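Local coordinates for hypothetical protein, IPT/TIG domain protein (Bacteroides ovatus, PDB 4HW6), which is of unknown function but, with an IPT/TIG domain joined to a six-bladed beta-propeller, probably binds carbohydrate as an auxiliary nutrient-binding protein, at residues A[155-158]-A[164-167]; A[193-198]-A[216-221]; A[209-214]-A[220-225]. One frame throughout, in Å; residues are numbered along the deposited sequence. Where two conformers were deposited one is given.

Interaction 1 of 3, residues A[155-158]-A[164-167]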
ATOM      1  N   LEU A 155       6.668  -8.565   4.709  1.00 17.22           N
ATOM      2  CA  LEU A 155       6.387  -8.208   3.318  1.00 16.75           C
ATOM      3  C   LEU A 155       7.445  -8.818   2.423  1.00 16.65           C
ATOM      4  O   LEU A 155       8.643  -8.678   2.667  1.00 17.84           O
ATOM      5  CB  LEU A 155       6.445  -6.705   3.140  1.00 17.18           C
ATOM      6  CG  LEU A 155       6.273  -6.146   1.745  1.00 19.41           C
ATOM      7  CD1 LEU A 155       4.841  -6.382   1.267  1.00 18.85           C
ATOM      8  CD2 LEU A 155       6.592  -4.650   1.773  1.00 21.32           C
ATOM      9  N   TYR A 156       7.003  -9.511   1.386  1.00 15.09           N
ATOM     10  CA  TYR A 156       7.909 -10.195   0.476  1.00 15.29           C
ATOM     11  C   TYR A 156       7.759  -9.627  -0.916  1.00 15.07           C
ATOM     12  O   TYR A 156       6.681  -9.155  -1.301  1.00 15.35           O
ATOM     13  CB  TYR A 156       7.584 -11.691   0.419  1.00 15.21           C
ATOM     14  CG  TYR A 156       7.770 -12.411   1.721  1.00 17.28           C
ATOM     15  CD1 TYR A 156       8.997 -12.971   2.060  1.00 18.81           C
ATOM     16  CD2 TYR A 156       6.722 -12.544   2.619  1.00 18.42           C
ATOM     17  CE1 TYR A 156       9.183 -13.640   3.249  1.00 19.03           C
ATOM     18  CE2 TYR A 156       6.903 -13.205   3.830  1.00 19.16           C
ATOM     19  CZ  TYR A 156       8.130 -13.762   4.128  1.00 21.17           C
ATOM     20  OH  TYR A 156       8.338 -14.416   5.313  1.00 23.16           O
ATOM     21  N   TRP A 157       8.816  -9.726  -1.711  1.00 13.73           N
ATOM     22  CA  TRP A 157       8.672  -9.484  -3.132  1.00 13.69           C
ATOM     23  C   TRP A 157       9.539 -10.360  -3.975  1.00 13.87           C
ATOM     24  O   TRP A 157      10.638 -10.703  -3.565  1.00 14.40           O
ATOM     25  CB  TRP A 157       8.829  -8.012  -3.530  1.00 15.12           C
ATOM     26  CG  TRP A 157      10.192  -7.394  -3.472  1.00 15.78           C
ATOM     27  CD1 TRP A 157      11.209  -7.535  -4.371  1.00 15.98           C
ATOM     28  CD2 TRP A 157      10.644  -6.451  -2.506  1.00 15.41           C
ATOM     29  NE1 TRP A 157      12.277  -6.742  -4.012  1.00 16.05           N
ATOM     30  CE2 TRP A 157      11.961  -6.068  -2.872  1.00 16.59           C
ATOM     31  CE3 TRP A 157      10.080  -5.902  -1.369  1.00 17.59           C
ATOM     32  CZ2 TRP A 157      12.696  -5.162  -2.142  1.00 17.67           C
ATOM     33  CZ3 TRP A 157      10.842  -4.980  -0.628  1.00 17.98           C
ATOM     34  CH2 TRP A 157      12.131  -4.637  -1.026  1.00 18.08           C
ATOM     35  N   VAL A 158       8.982 -10.773  -5.112  1.00 13.14           N
ATOM     36  CA  VAL A 158       9.756 -11.450  -6.151  1.00 14.94           C
ATOM     37  C   VAL A 158      10.465 -10.404  -6.982  1.00 15.31           C
ATOM     38  O   VAL A 158       9.991  -9.259  -7.106  1.00 14.27           O
ATOM     39  CB  VAL A 158       8.892 -12.319  -7.072  1.00 16.41           C
ATOM     40  CG1 VAL A 158       8.381 -13.556  -6.327  1.00 19.06           C
ATOM     41  CG2 VAL A 158       7.715 -11.529  -7.649  1.00 17.78           C
ATOM     42  N   PHE A 164      14.858 -12.134  -4.597  1.00 15.74           N
ATOM     43  CA  PHE A 164      13.630 -12.222  -3.822  1.00 15.36           C
ATOM     44  C   PHE A 164      13.928 -11.615  -2.445  1.00 15.43           C
ATOM     45  O   PHE A 164      14.908 -11.997  -1.795  1.00 15.67           O
ATOM     46  CB  PHE A 164      13.318 -13.701  -3.682  1.00 15.77           C
ATOM     47  CG  PHE A 164      11.932 -14.011  -3.210  1.00 18.41           C
ATOM     48  CD1 PHE A 164      11.508 -13.659  -1.944  1.00 19.86           C
ATOM     49  CD2 PHE A 164      11.078 -14.714  -4.024  1.00 19.02           C
ATOM     50  CE1 PHE A 164      10.233 -13.989  -1.517  1.00 20.39           C
ATOM     51  CE2 PHE A 164       9.801 -15.045  -3.602  1.00 21.08           C
ATOM     52  CZ  PHE A 164       9.385 -14.680  -2.349  1.00 20.31           C
ATOM     53  N   ARG A 165      13.129 -10.657  -2.016  1.00 14.20           N
ATOM     54  CA  ARG A 165      13.433  -9.958  -0.755  1.00 15.20           C
ATOM     55  C   ARG A 165      12.344 -10.139   0.294  1.00 15.61           C
ATOM     56  O   ARG A 165      11.174 -10.403  -0.032  1.00 15.38           O
ATOM     57  CB  ARG A 165      13.657  -8.455  -0.998  1.00 15.65           C
ATOM     58  CG  ARG A 165      14.701  -8.120  -2.065  1.00 16.31           C
ATOM     59  CD  ARG A 165      16.079  -8.652  -1.743  1.00 16.74           C
ATOM     60  NE  ARG A 165      16.638  -8.106  -0.503  1.00 15.69           N
ATOM     61  CZ  ARG A 165      17.642  -7.220  -0.429  1.00 15.95           C
ATOM     62  NH1 ARG A 165      18.217  -6.721  -1.522  1.00 15.69           N
ATOM     63  NH2 ARG A 165      18.058  -6.802   0.760  1.00 16.45           N
ATOM     64  N   HIS A 166      12.756  -9.981   1.542  1.00 15.50           N
ATOM     65  CA  HIS A 166      11.861 -10.123   2.709  1.00 16.43           C
ATOM     66  C   HIS A 166      12.084  -8.944   3.647  1.00 16.30           C
ATOM     67  O   HIS A 166      13.153  -8.821   4.247  1.00 17.73           O
ATOM     68  CB  HIS A 166      12.164 -11.420   3.414  1.00 17.77           C
ATOM     69  CG  HIS A 166      11.508 -11.566   4.751  1.00 19.39           C
ATOM     70  ND1 HIS A 166      12.058 -12.329   5.758  1.00 21.96           N
ATOM     71  CD2 HIS A 166      10.360 -11.052   5.253  1.00 20.13           C
ATOM     72  CE1 HIS A 166      11.274 -12.282   6.825  1.00 23.65           C
ATOM     73  NE2 HIS A 166      10.238 -11.507   6.550  1.00 21.28           N
ATOM     74  N   VAL A 167      11.063  -8.111   3.768  1.00 16.47           N
ATOM     75  CA  VAL A 167      11.067  -7.001   4.682  1.00 16.34           C
ATOM     76  C   VAL A 167      10.465  -7.495   6.001  1.00 17.52           C
ATOM     77  O   VAL A 167       9.287  -7.851   6.057  1.00 17.89           O
ATOM     78  CB  VAL A 167      10.269  -5.802   4.141  1.00 16.76           C
ATOM     79  CG1 VAL A 167      10.275  -4.675   5.146  1.00 17.23           C
ATOM     80  CG2 VAL A 167      10.822  -5.316   2.790  1.00 16.73           C
TER

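Interaction 2 of 3, residues A[193-198]-A[216-221]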
ATOM      1  N   GLY A 193      -1.644 -20.807   4.357  1.00 19.81           N
ATOM      2  CA  GLY A 193      -0.598 -19.852   4.667  1.00 19.46           C
ATOM      3  C   GLY A 193       0.748 -20.236   4.077  1.00 19.11           C
ATOM      4  O   GLY A 193       1.753 -19.609   4.402  1.00 17.41           O
ATOM      5  N   ASP A 194       0.785 -21.262   3.220  1.00 18.34           N
ATOM      6  CA  ASP A 194       2.035 -21.613   2.530  1.00 19.28           C
ATOM      7  C   ASP A 194       2.304 -20.591   1.416  1.00 17.49           C
ATOM      8  O   ASP A 194       1.375 -20.008   0.850  1.00 17.87           O
ATOM      9  CB  ASP A 194       1.979 -23.031   1.977  1.00 19.12           C
ATOM     10  CG  ASP A 194       1.862 -24.086   3.072  1.00 22.82           C
ATOM     11  OD1 ASP A 194       2.592 -24.017   4.093  1.00 22.25           O
ATOM     12  OD2 ASP A 194       1.018 -24.995   2.907  1.00 25.07           O
HETATM   13  N   MSE A 195       3.574 -20.347   1.123  1.00 17.43           N
HETATM   14  CA  MSE A 195       3.936 -19.338   0.121  1.00 16.71           C
HETATM   15  C   MSE A 195       4.033 -19.965  -1.268  1.00 16.73           C
HETATM   16  O   MSE A 195       4.746 -20.923  -1.436  1.00 20.25           O
HETATM   17  CB  MSE A 195       5.285 -18.730   0.488  1.00 18.70           C
HETATM   18  CG  MSE A 195       5.720 -17.584  -0.394  1.00 18.98           C
HETATM   19 SE   MSE A 195       7.596 -17.141   0.009  0.75 23.04          SE
HETATM   20  CE  MSE A 195       7.300 -16.260   1.710  1.00 26.78           C
ATOM     21  N   VAL A 196       3.325 -19.405  -2.243  1.00 15.25           N
ATOM     22  CA  VAL A 196       3.362 -19.847  -3.636  1.00 16.38           C
ATOM     23  C   VAL A 196       4.269 -18.915  -4.418  1.00 14.75           C
ATOM     24  O   VAL A 196       4.201 -17.698  -4.249  1.00 16.04           O
ATOM     25  CB  VAL A 196       1.940 -19.780  -4.268  1.00 17.55           C
ATOM     26  CG1 VAL A 196       1.919 -20.382  -5.669  1.00 20.95           C
ATOM     27  CG2 VAL A 196       0.933 -20.478  -3.374  1.00 23.19           C
ATOM     28  N   VAL A 197       5.153 -19.476  -5.235  1.00 14.68           N
ATOM     29  CA  VAL A 197       6.008 -18.676  -6.107  1.00 14.15           C
ATOM     30  C   VAL A 197       5.979 -19.277  -7.514  1.00 15.13           C
ATOM     31  O   VAL A 197       6.181 -20.495  -7.698  1.00 14.92           O
ATOM     32  CB  VAL A 197       7.464 -18.638  -5.612  1.00 15.60           C
ATOM     33  CG1 VAL A 197       8.320 -17.797  -6.556  1.00 16.32           C
ATOM     34  CG2 VAL A 197       7.556 -18.100  -4.182  1.00 17.03           C
ATOM     35  N   VAL A 198       5.739 -18.425  -8.498  1.00 13.96           N
ATOM     36  CA  VAL A 198       5.711 -18.844  -9.888  1.00 13.98           C
ATOM     37  C   VAL A 198       7.098 -18.717 -10.481  1.00 14.12           C
ATOM     38  O   VAL A 198       7.747 -17.691 -10.308  1.00 15.07           O
ATOM     39  CB  VAL A 198       4.697 -18.003 -10.699  1.00 14.48           C
ATOM     40  CG1 VAL A 198       4.825 -18.307 -12.208  1.00 13.53           C
ATOM     41  CG2 VAL A 198       3.298 -18.322 -10.205  1.00 16.34           C
ATOM     42  N   SER A 216       7.881 -24.931   7.883  1.00 27.47           N
ATOM     43  CA  SER A 216       9.341 -24.874   7.898  1.00 27.69           C
ATOM     44  C   SER A 216       9.878 -23.448   7.994  1.00 27.98           C
ATOM     45  O   SER A 216      11.068 -23.218   7.778  1.00 31.43           O
ATOM     46  CB  SER A 216       9.889 -25.516   6.613  1.00 27.70           C
ATOM     47  OG  SER A 216       9.554 -24.720   5.490  1.00 24.17           O
ATOM     48  N   GLY A 217       9.021 -22.472   8.273  1.00 27.71           N
ATOM     49  CA  GLY A 217       9.430 -21.066   8.185  1.00 26.75           C
ATOM     50  C   GLY A 217       9.791 -20.660   6.758  1.00 26.41           C
ATOM     51  O   GLY A 217      10.651 -19.791   6.532  1.00 25.89           O
ATOM     52  N   PHE A 218       9.133 -21.306   5.794  1.00 25.44           N
ATOM     53  CA  PHE A 218       9.331 -21.048   4.362  1.00 24.00           C
ATOM     54  C   PHE A 218      10.694 -21.461   3.828  1.00 24.02           C
ATOM     55  O   PHE A 218      11.082 -21.017   2.767  1.00 22.59           O
ATOM     56  CB  PHE A 218       9.045 -19.589   4.009  1.00 22.65           C
ATOM     57  CG  PHE A 218       7.700 -19.124   4.459  1.00 22.91           C
ATOM     58  CD1 PHE A 218       6.549 -19.691   3.938  1.00 20.62           C
ATOM     59  CD2 PHE A 218       7.576 -18.155   5.452  1.00 23.96           C
ATOM     60  CE1 PHE A 218       5.304 -19.276   4.355  1.00 20.45           C
ATOM     61  CE2 PHE A 218       6.331 -17.750   5.883  1.00 25.68           C
ATOM     62  CZ  PHE A 218       5.188 -18.313   5.339  1.00 22.65           C
ATOM     63  N   THR A 219      11.366 -22.369   4.525  1.00 26.04           N
ATOM     64  CA  THR A 219      12.668 -22.871   4.073  1.00 27.46           C
ATOM     65  C   THR A 219      12.557 -24.096   3.154  1.00 27.50           C
ATOM     66  O   THR A 219      13.404 -24.288   2.281  1.00 29.67           O
ATOM     67  CB  THR A 219      13.572 -23.218   5.277  1.00 28.56           C
ATOM     68  OG1 THR A 219      12.955 -24.245   6.060  1.00 31.31           O
ATOM     69  CG2 THR A 219      13.791 -21.966   6.159  1.00 29.08           C
ATOM     70  N   GLU A 220      11.528 -24.918   3.353  1.00 24.67           N
ATOM     71  CA  GLU A 220      11.333 -26.112   2.542  1.00 26.64           C
ATOM     72  C   GLU A 220      10.525 -25.801   1.276  1.00 23.99           C
ATOM     73  O   GLU A 220       9.408 -25.293   1.361  1.00 23.43           O
ATOM     74  CB  GLU A 220      10.616 -27.191   3.344  1.00 30.44           C
ATOM     75  CG  GLU A 220      10.544 -28.516   2.605  1.00 37.15           C
ATOM     76  CD  GLU A 220       9.856 -29.617   3.399  1.00 48.09           C
ATOM     77  OE1 GLU A 220       9.597 -29.424   4.608  1.00 53.19           O
ATOM     78  OE2 GLU A 220       9.574 -30.678   2.803  1.00 53.37           O
ATOM     79  N   ARG A 221      11.095 -26.124   0.119  1.00 23.01           N
ATOM     80  CA  ARG A 221      10.432 -25.901  -1.182  1.00 21.08           C
ATOM     81  C   ARG A 221       9.825 -27.193  -1.703  1.00 22.29           C
ATOM     82  O   ARG A 221      10.446 -28.259  -1.621  1.00 22.82           O
ATOM     83  CB  ARG A 221      11.439 -25.330  -2.188  1.00 21.12           C
ATOM     84  CG  ARG A 221      10.803 -24.707  -3.418  1.00 19.68           C
ATOM     85  CD  ARG A 221      11.857 -24.307  -4.444  1.00 20.32           C
ATOM     86  NE  ARG A 221      12.391 -25.469  -5.156  1.00 22.01           N
ATOM     87  CZ  ARG A 221      13.351 -25.416  -6.075  1.00 23.45           C
ATOM     88  NH1 ARG A 221      13.936 -24.255  -6.380  1.00 21.84           N
ATOM     89  NH2 ARG A 221      13.749 -26.543  -6.687  1.00 23.13           N
TER

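Interaction 3 of 3, residues A[209-214]-A[220-225]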
ATOM      1  N   ILE A 209       5.090 -23.792 -10.743  1.00 15.39           N
ATOM      2  CA  ILE A 209       4.558 -23.248  -9.506  1.00 14.82           C
ATOM      3  C   ILE A 209       5.184 -24.046  -8.368  1.00 15.22           C
ATOM      4  O   ILE A 209       5.102 -25.278  -8.329  1.00 17.14           O
ATOM      5  CB  ILE A 209       3.025 -23.292  -9.422  1.00 16.30           C
ATOM      6  CG1 ILE A 209       2.397 -22.692 -10.674  1.00 16.50           C
ATOM      7  CG2 ILE A 209       2.568 -22.570  -8.158  1.00 17.13           C
ATOM      8  CD1 ILE A 209       0.874 -22.670 -10.654  1.00 17.59           C
ATOM      9  N   TYR A 210       5.857 -23.320  -7.492  1.00 14.25           N
ATOM     10  CA  TYR A 210       6.536 -23.870  -6.334  1.00 15.29           C
ATOM     11  C   TYR A 210       5.822 -23.434  -5.069  1.00 16.15           C
ATOM     12  O   TYR A 210       5.082 -22.436  -5.090  1.00 15.43           O
ATOM     13  CB  TYR A 210       7.961 -23.363  -6.264  1.00 15.90           C
ATOM     14  CG  TYR A 210       8.900 -23.920  -7.293  1.00 16.63           C
ATOM     15  CD1 TYR A 210       9.562 -25.128  -7.063  1.00 18.15           C
ATOM     16  CD2 TYR A 210       9.130 -23.256  -8.494  1.00 15.95           C
ATOM     17  CE1 TYR A 210      10.435 -25.659  -7.982  1.00 18.73           C
ATOM     18  CE2 TYR A 210      10.026 -23.788  -9.433  1.00 17.11           C
ATOM     19  CZ  TYR A 210      10.682 -24.979  -9.160  1.00 18.43           C
ATOM     20  OH  TYR A 210      11.584 -25.568 -10.055  1.00 18.61           O
ATOM     21  N   LEU A 211       6.041 -24.187  -3.995  1.00 17.37           N
ATOM     22  CA  LEU A 211       5.504 -23.853  -2.678  0.50 18.77           C
ATOM     23  C   LEU A 211       6.625 -23.866  -1.649  1.00 19.25           C
ATOM     24  O   LEU A 211       7.459 -24.782  -1.649  1.00 20.92           O
ATOM     25  CB  LEU A 211       4.420 -24.870  -2.308  0.50 19.52           C
ATOM     26  CG  LEU A 211       3.658 -24.689  -0.991  0.50 20.36           C
ATOM     27  CD1 LEU A 211       2.218 -25.170  -1.142  0.50 20.24           C
ATOM     28  CD2 LEU A 211       4.352 -25.439   0.134  0.50 19.42           C
ATOM     29  N   PHE A 212       6.641 -22.867  -0.753  1.00 18.75           N
ATOM     30  CA  PHE A 212       7.534 -22.881   0.408  1.00 18.42           C
ATOM     31  C   PHE A 212       6.647 -23.012   1.642  1.00 20.24           C
ATOM     32  O   PHE A 212       5.714 -22.218   1.836  1.00 18.78           O
ATOM     33  CB  PHE A 212       8.381 -21.609   0.498  1.00 18.71           C
ATOM     34  CG  PHE A 212       9.369 -21.457  -0.625  1.00 19.32           C
ATOM     35  CD1 PHE A 212       8.976 -20.903  -1.858  1.00 19.73           C
ATOM     36  CD2 PHE A 212      10.672 -21.866  -0.474  1.00 19.94           C
ATOM     37  CE1 PHE A 212       9.880 -20.788  -2.897  1.00 19.92           C
ATOM     38  CE2 PHE A 212      11.587 -21.745  -1.519  1.00 20.79           C
ATOM     39  CZ  PHE A 212      11.189 -21.213  -2.723  1.00 19.72           C
ATOM     40  N   THR A 213       6.911 -24.019   2.470  1.00 19.96           N
ATOM     41  CA  THR A 213       5.950 -24.375   3.521  1.00 21.82           C
ATOM     42  C   THR A 213       6.062 -23.455   4.731  1.00 22.68           C
ATOM     43  O   THR A 213       7.153 -23.175   5.224  1.00 23.03           O
ATOM     44  CB  THR A 213       6.115 -25.832   4.001  1.00 23.50           C
ATOM     45  OG1 THR A 213       7.383 -25.985   4.636  1.00 24.52           O
ATOM     46  CG2 THR A 213       6.011 -26.810   2.839  1.00 23.51           C
ATOM     47  N   ARG A 214       4.913 -23.003   5.216  1.00 23.49           N
ATOM     48  CA  ARG A 214       4.835 -22.191   6.437  1.00 24.76           C
ATOM     49  C   ARG A 214       5.426 -22.933   7.647  1.00 25.26           C
ATOM     50  O   ARG A 214       6.116 -22.333   8.468  1.00 26.30           O
ATOM     51  CB  ARG A 214       3.380 -21.817   6.716  1.00 26.63           C
ATOM     52  CG  ARG A 214       3.158 -20.877   7.902  1.00 28.83           C
ATOM     53  CD  ARG A 214       1.661 -20.757   8.169  1.00 31.19           C
ATOM     54  NE  ARG A 214       1.360 -19.912   9.318  1.00 35.39           N
ATOM     55  CZ  ARG A 214       0.198 -19.910   9.978  1.00 41.18           C
ATOM     56  NH1 ARG A 214      -0.806 -20.698   9.601  1.00 46.03           N
ATOM     57  NH2 ARG A 214       0.029 -19.102  11.018  1.00 44.29           N
ATOM     58  N   GLU A 220      11.528 -24.918   3.353  1.00 24.67           N
ATOM     59  CA  GLU A 220      11.333 -26.112   2.542  1.00 26.64           C
ATOM     60  C   GLU A 220      10.525 -25.801   1.276  1.00 23.99           C
ATOM     61  O   GLU A 220       9.408 -25.293   1.361  1.00 23.43           O
ATOM     62  CB  GLU A 220      10.616 -27.191   3.344  1.00 30.44           C
ATOM     63  CG  GLU A 220      10.544 -28.516   2.605  1.00 37.15           C
ATOM     64  CD  GLU A 220       9.856 -29.617   3.399  1.00 48.09           C
ATOM     65  OE1 GLU A 220       9.597 -29.424   4.608  1.00 53.19           O
ATOM     66  OE2 GLU A 220       9.574 -30.678   2.803  1.00 53.37           O
ATOM     67  N   ARG A 221      11.095 -26.124   0.119  1.00 23.01           N
ATOM     68  CA  ARG A 221      10.432 -25.901  -1.182  1.00 21.08           C
ATOM     69  C   ARG A 221       9.825 -27.193  -1.703  1.00 22.29           C
ATOM     70  O   ARG A 221      10.446 -28.259  -1.621  1.00 22.82           O
ATOM     71  CB  ARG A 221      11.439 -25.330  -2.188  1.00 21.12           C
ATOM     72  CG  ARG A 221      10.803 -24.707  -3.418  1.00 19.68           C
ATOM     73  CD  ARG A 221      11.857 -24.307  -4.444  1.00 20.32           C
ATOM     74  NE  ARG A 221      12.391 -25.469  -5.156  1.00 22.01           N
ATOM     75  CZ  ARG A 221      13.351 -25.416  -6.075  1.00 23.45           C
ATOM     76  NH1 ARG A 221      13.936 -24.255  -6.380  1.00 21.84           N
ATOM     77  NH2 ARG A 221      13.749 -26.543  -6.687  1.00 23.13           N
ATOM     78  N   LEU A 222       8.610 -27.107  -2.226  1.00 20.79           N
ATOM     79  CA  LEU A 222       7.935 -28.218  -2.905  1.00 21.71           C
ATOM     80  C   LEU A 222       7.572 -27.772  -4.321  1.00 19.93           C
ATOM     81  O   LEU A 222       7.356 -26.589  -4.568  1.00 18.75           O
ATOM     82  CB  LEU A 222       6.654 -28.629  -2.167  1.00 23.60           C
ATOM     83  CG  LEU A 222       6.740 -29.025  -0.684  1.00 27.74           C
ATOM     84  CD1 LEU A 222       5.337 -29.197  -0.107  1.00 34.06           C
ATOM     85  CD2 LEU A 222       7.571 -30.284  -0.451  1.00 32.77           C
ATOM     86  N   SER A 223       7.506 -28.720  -5.246  1.00 20.98           N
ATOM     87  CA  SER A 223       7.044 -28.450  -6.609  1.00 20.14           C
ATOM     88  C   SER A 223       5.574 -28.847  -6.719  1.00 20.19           C
ATOM     89  O   SER A 223       5.220 -29.994  -6.432  1.00 22.92           O
ATOM     90  CB  SER A 223       7.874 -29.260  -7.612  1.00 23.44           C
ATOM     91  OG  SER A 223       9.255 -28.907  -7.513  1.00 22.95           O
ATOM     92  N   LEU A 224       4.726 -27.922  -7.140  1.00 17.99           N
ATOM     93  CA  LEU A 224       3.309 -28.184  -7.207  1.00 19.09           C
ATOM     94  C   LEU A 224       2.921 -28.725  -8.564  1.00 19.16           C
ATOM     95  O   LEU A 224       2.294 -29.764  -8.646  1.00 21.64           O
ATOM     96  CB  LEU A 224       2.488 -26.937  -6.925  1.00 19.22           C
ATOM     97  CG  LEU A 224       2.649 -26.339  -5.535  1.00 20.95           C
ATOM     98  CD1 LEU A 224       1.664 -25.192  -5.334  1.00 23.21           C
ATOM     99  CD2 LEU A 224       2.471 -27.423  -4.476  1.00 21.60           C
ATOM    100  N   CYS A 225       3.267 -28.013  -9.624  1.00 18.06           N
ATOM    101  CA  CYS A 225       2.898 -28.458 -10.958  1.00 18.61           C
ATOM    102  C   CYS A 225       3.787 -27.865 -12.025  1.00 18.70           C
ATOM    103  O   CYS A 225       4.400 -26.804 -11.853  1.00 16.93           O
ATOM    104  CB  CYS A 225       1.424 -28.158 -11.266  1.00 20.82           C
ATOM    105  SG  CYS A 225       1.057 -26.403 -11.316  1.00 22.61           S
TER
HETATM  106  O   HOH W   1       7.507 -28.378   5.608  1.00 43.49           O

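Interaction 1 of 3, residues A[155-158]-A[164-167]
W157 lays its indole against the aliphatic stem of R165, in a tightly packed and buried part of the contact. R165 CB sits over the six-membered ring, 3.8 Å from the W157 ring centroid, in a CH-pi contact, and R165 CG follows it across the pyrrole side. The far rim of the indole meets V167, with W157 CZ3 3.4 Å from V167 CG2. Placing CG between its own backbone N and carbonyl carbon (chi1 72°) swings the W157 ring toward this neighbouring strand. Past CG the arginine chain bends twice and leaves the ring; its NE bonds to D175 O, and its NH2 to V174 O and L128 O, which is how so polar an end can be buried. With W157 cut back to an alanine, the R165 methylenes would probably lose their ring cover and a gap would open beside V167 CG2.

The strands form an antiparallel hairpin at the middle of one propeller-blade sheet. L155 with V167 and W157 with R165 each exchange two backbone hydrogen bonds, the shortest being V167 N to L155 O at 2.7 Å.

On the other face Y156 and H166, a non-hydrogen-bonded pair, form an offset stack with centroids 4.5 Å apart and planes at 15°. Y156 CE1 lies over the imidazole face. In contrast to the buried indole side, H166 is partly exposed, the one such residue here, and D154 OD1 holds its NE2. Deeper in, F164 turns its edge to Y156 CD1 and receives W157 O over a face, while V158 CG1 presses to 3.4 Å from F164 CE2.

Interaction 2 of 3, residues A[193-198]-A[216-221]
F218 reaches M195 from a tight turn in which it adopts a positive phi (68°), a conformation uncommon for a residue with a side chain, and its single ring carries nearly all of the contact. No hydrogen bond joins 193-198 to 216-221; what meets is one aromatic ring, one selenomethionine and a carbonyl oxygen.

The terminal methyl of M195 lies over the ring face, CE being 4.1 Å from the F218 centroid and 15° off the ring normal. The heavier SE stands further away and obliquely, 5.3 Å from the same centroid. M195 runs out nearly straight from CA, then bends at its last torsion (chi3 -74°), and this bend turns the methyl over the ring. Closer to the backbone, M195 CB packs 3.8 Å from F218 CD1. A long, flexible, apolar chain suits such a place, since it can follow the shape of the ring from rim to face.

The rim meets something polar: G193 O lies near the plane of the ring, 3.6 Å from F218 CE1, where the slightly positive C-H edge would favour an oxygen. G193 itself has backbone angles at which a CB would jam against the preceding carbonyl, so glycine belongs there. F189 and Y156 add further apolar cover to F218.

The turn is fixed largely by side chains. T219 OG1 donates to S216 O at 2.8 Å, and S216 OG accepts the E220 backbone N at 2.9 Å. With G217 and F218 at its two central positions, S216 to T219 is a type I' beta turn between the last two strands of a propeller blade, and the cover it lends M195 is a Met-aromatic contact.

Interaction 3 of 3, residues A[209-214]-A[220-225]
R221 lays its side chain across F212 and then runs on against Y210. Its CG stands over the phenyl face, 3.8 Å from the F212 centroid, a CH-pi contact between the two side chains of a non-hydrogen-bonded pair. Extended as far as CD, the chain then bends (chi3 75°) and brings the guanidinium toward Y210, with R221 NE 3.4 Å from Y210 CD1. Y210 CE1 lies over the guanidinium face, with the planes 42° apart, so the two groups are not stacked flat. T179 O takes a hydrogen bond from R221 NH1 and thereby fixes the charged end. Arginine suits this border position: its methylenes cover a buried phenylalanine while its tip finds a polar partner.

The opposite face is apolar. L211 CB packs 3.9 Å from L224 CD2, and I209 puts its CG2 4.0 Å from L224 CD1 and its CD1 3.8 Å from C225 SG. L224 also touches I242 and Y255 of the neighbouring sheet, which explains an apolar residue there, whereas L222 is exposed.

Near the turn, T213 N bonds to E220 O, and one water joins T213 OG1 to E220 OE1, donating to the carboxylate; T213 OG1 also bonds to S216 OG.

Along the backbone, L211 and L222 exchange two hydrogen bonds, the shorter from L222 N to L211 O at 2.7 Å. The register then slips by one residue. I209 O accepts L224 N at 2.9 Å while I209 N donates to C225 O, so L224 and C225 both face I209. This is a classic beta bulge, set in the antiparallel hairpin that ends in the outermost strand of a propeller blade.

Overall arrangement
Interactions 2 and 3 belong to one four-stranded blade of the propeller, and interaction 1 to the sheet before it in the chain. Interactions 2 and 3 have centres about 6 Å apart and share E220 and R221; D194 OD1 to R214 N and F218 N to T213 O, both 2.8 Å, are probable hydrogen bonds between them. Interaction 1, its centre about 12 Å from that of interaction 2, meets it through M195: Y156 CZ lies 3.6 Å from M195 CE, and F164 CZ 3.8 Å from M195 SE. That selenomethionine therefore packs between two blades. Interactions 1 and 3 do not touch, their nearest atoms being about 6 Å apart.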